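Local coordinates for protein paenibacillus xanthan lyase (PDB 6F2P) that probably cleaves terminal mannose units from the side chains of the polysaccharide xanthan by beta-elimination, at residues T72-L77 / N111-G116. Residues are numbered along the deposited sequence; the frame is centred on the assembly and turned at random.
Sequences TTYRHL and NQFYNG
The hydroxyl of Tyr74 meets carbon across this contact, its OH lying 3.2 Å from CB of Phe113 and 3.4 Å from CD2 of the same residue. The phenol thus arrives OH and CE2 first, over one face of the phenylalanine ring near its CB end, with Tyr74 CE2 3.9 Å from Phe113 CG. The two rings form a T-shaped (edge-to-face) pair: their centroids are 5.5 Å apart and their planes stand at 84°, with Tyr74 supplying the edge and Phe113 the face. Such a pair illustrates how a helix and a distant loop can be joined by a single aromatic couple, since the backbones themselves stay well apart, with 10.1 Å between CA of Tyr74 and CA of Phe113. On the helical side, CG of Tyr74 is anti to the carbonyl carbon (chi1 -80°), which carries the ring outward from helix 68-85 toward the loop. That helix belongs to the N-terminal alpha-helical domain of a family 8 polysaccharide lyase, built on an alpha/alpha-toroid plan, and Phe113 sits in the connection between helices 95-111 and 123-141. Helix 95-111 offers Leu105 and Met108 to the tyrosine, and Ala133 of helix 123-141 also touches it. Phe113 turns CG anti to its own N (chi1 -167°) and inserts its ring among Trp126 and Leu134 of helix 123-141 and Ala156 and Thr160 of helix 147-160. With an alanine at Tyr74, the face of Phe113 would lose its edge-on partner, and a gap would probably open between the phenylalanine, Leu105 and Met108. Both aromatic residues are buried, and the side chain of Phe113 lies about 12 Å from a bound calcium ion.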
loop_
_atom_site.group_PDB
_atom_site.type_symbol
_atom_site.label_atom_id
_atom_site.label_comp_id
_atom_site.label_asym_id
_atom_site.label_seq_id
_atom_site.Cartn_x
_atom_site.Cartn_y
_atom_site.Cartn_z
ATOM N N THR A 72 25.521 -1.526 32.109
ATOM C CA THR A 72 24.971 -0.879 33.298
ATOM C C THR A 72 26.057 -0.126 34.047
ATOM O O THR A 72 25.869 1.032 34.442
ATOM C CB THR A 72 24.324 -1.895 34.244
ATOM O OG1 THR A 72 23.459 -2.747 33.492
ATOM C CG2 THR A 72 23.511 -1.193 35.307
ATOM N N THR A 73 27.196 -0.787 34.226
ATOM C CA THR A 73 28.319 -0.188 34.926
ATOM C C THR A 73 28.759 1.085 34.217
ATOM O O THR A 73 28.896 2.140 34.854
ATOM C CB THR A 73 29.509 -1.165 35.025
ATOM O OG1 THR A 73 29.116 -2.339 35.748
ATOM C CG2 THR A 73 30.679 -0.506 35.721
ATOM N N TYR A 74 28.962 0.992 32.898
ATOM C CA TYR A 74 29.452 2.136 32.130
ATOM C C TYR A 74 28.429 3.261 32.060
ATOM O O TYR A 74 28.801 4.429 32.008
ATOM C CB TYR A 74 29.890 1.735 30.728
ATOM C CG TYR A 74 31.266 1.118 30.657
ATOM C CD1 TYR A 74 32.366 1.745 31.224
ATOM C CD2 TYR A 74 31.466 -0.098 30.017
ATOM C CE1 TYR A 74 33.638 1.170 31.157
ATOM C CE2 TYR A 74 32.722 -0.674 29.944
ATOM C CZ TYR A 74 33.802 -0.040 30.515
ATOM O OH TYR A 74 35.046 -0.624 30.436
ATOM N N ARG A 75 27.144 2.926 32.065
ATOM C CA ARG A 75 26.136 3.984 32.110
ATOM C C ARG A 75 26.192 4.723 33.446
ATOM O O ARG A 75 26.113 5.957 33.485
ATOM C CB ARG A 75 24.731 3.448 31.818
ATOM C CG ARG A 75 24.590 2.922 30.407
ATOM C CD ARG A 75 23.171 2.541 30.016
ATOM N NE ARG A 75 23.101 2.339 28.570
ATOM C CZ ARG A 75 22.008 1.990 27.897
ATOM N NH1 ARG A 75 20.863 1.795 28.539
ATOM N NH2 ARG A 75 22.064 1.839 26.575
ATOM N N HIS A 76 26.344 3.971 34.535
ATOM C CA HIS A 76 26.496 4.579 35.855
ATOM C C HIS A 76 27.699 5.514 35.877
ATOM O O HIS A 76 27.573 6.675 36.287
ATOM C CB HIS A 76 26.624 3.515 36.938
ATOM C CG HIS A 76 25.375 2.727 37.156
ATOM N ND1 HIS A 76 24.169 3.077 36.592
ATOM C CD2 HIS A 76 25.139 1.604 37.878
ATOM C CE1 HIS A 76 23.242 2.198 36.952
ATOM N NE2 HIS A 76 23.813 1.300 37.735
ATOM N N LEU A 77 28.851 5.011 35.423
ATOM C CA LEU A 77 30.052 5.837 35.256
ATOM C C LEU A 77 29.811 7.064 34.369
ATOM O O LEU A 77 30.263 8.168 34.683
ATOM C CB LEU A 77 31.211 5.010 34.698
ATOM C CG LEU A 77 31.843 4.031 35.685
ATOM C CD1 LEU A 77 32.795 3.092 34.975
ATOM C CD2 LEU A 77 32.561 4.787 36.800
ATOM N N ASN A 111 39.693 -5.906 34.735
ATOM C CA ASN A 111 38.899 -7.020 35.239
ATOM C C ASN A 111 37.801 -7.534 34.316
ATOM O O ASN A 111 37.535 -8.739 34.266
ATOM C CB ASN A 111 38.308 -6.643 36.598
ATOM C CG ASN A 111 39.378 -6.455 37.657
ATOM O OD1 ASN A 111 39.654 -5.338 38.088
ATOM N ND2 ASN A 111 39.993 -7.554 38.074
ATOM N N GLN A 112 37.173 -6.621 33.584
ATOM C CA GLN A 112 35.986 -6.960 32.814
ATOM C C GLN A 112 36.061 -6.601 31.333
ATOM O O GLN A 112 35.830 -7.456 30.480
ATOM C CB GLN A 112 34.756 -6.314 33.454
ATOM C CG GLN A 112 34.276 -7.060 34.680
ATOM C CD GLN A 112 33.975 -8.503 34.362
ATOM O OE1 GLN A 112 34.513 -9.413 34.990
ATOM N NE2 GLN A 112 33.113 -8.724 33.369
ATOM N N PHE A 113 36.380 -5.341 31.039
ATOM C CA PHE A 113 36.294 -4.818 29.676
ATOM C C PHE A 113 37.626 -4.289 29.171
ATOM O O PHE A 113 38.035 -3.166 29.497
ATOM C CB PHE A 113 35.249 -3.706 29.589
ATOM C CG PHE A 113 34.884 -3.340 28.187
ATOM C CD1 PHE A 113 33.906 -4.051 27.507
ATOM C CD2 PHE A 113 35.521 -2.294 27.538
ATOM C CE1 PHE A 113 33.562 -3.722 26.198
ATOM C CE2 PHE A 113 35.183 -1.958 26.238
ATOM C CZ PHE A 113 34.201 -2.674 25.565
ATOM N N TYR A 114 38.281 -5.096 28.347
ATOM C CA TYR A 114 39.626 -4.793 27.888
ATOM C C TYR A 114 39.967 -5.607 26.652
ATOM O O TYR A 114 39.343 -6.633 26.370
ATOM C CB TYR A 114 40.643 -5.094 28.993
ATOM C CG TYR A 114 40.605 -6.526 29.486
ATOM C CD1 TYR A 114 41.334 -7.525 28.853
ATOM C CD2 TYR A 114 39.836 -6.878 30.591
ATOM C CE1 TYR A 114 41.298 -8.840 29.308
ATOM C CE2 TYR A 114 39.793 -8.191 31.054
ATOM C CZ TYR A 114 40.524 -9.168 30.409
ATOM O OH TYR A 114 40.474 -10.470 30.868
ATOM N N ASN A 115 40.985 -5.156 25.935
ATOM C CA ASN A 115 41.444 -5.872 24.761
ATOM C C ASN A 115 41.874 -7.300 25.100
ATOM O O ASN A 115 42.913 -7.515 25.722
ATOM C CB ASN A 115 42.589 -5.107 24.096
ATOM C CG ASN A 115 43.162 -5.839 22.908
ATOM O OD1 ASN A 115 42.511 -6.712 22.318
ATOM N ND2 ASN A 115 44.392 -5.484 22.540
ATOM N N GLY A 116 41.057 -8.268 24.695
ATOM C CA GLY A 116 41.362 -9.672 24.897
ATOM C C GLY A 116 40.432 -10.341 25.892
ATOM O O GLY A 116 40.516 -11.552 26.123
#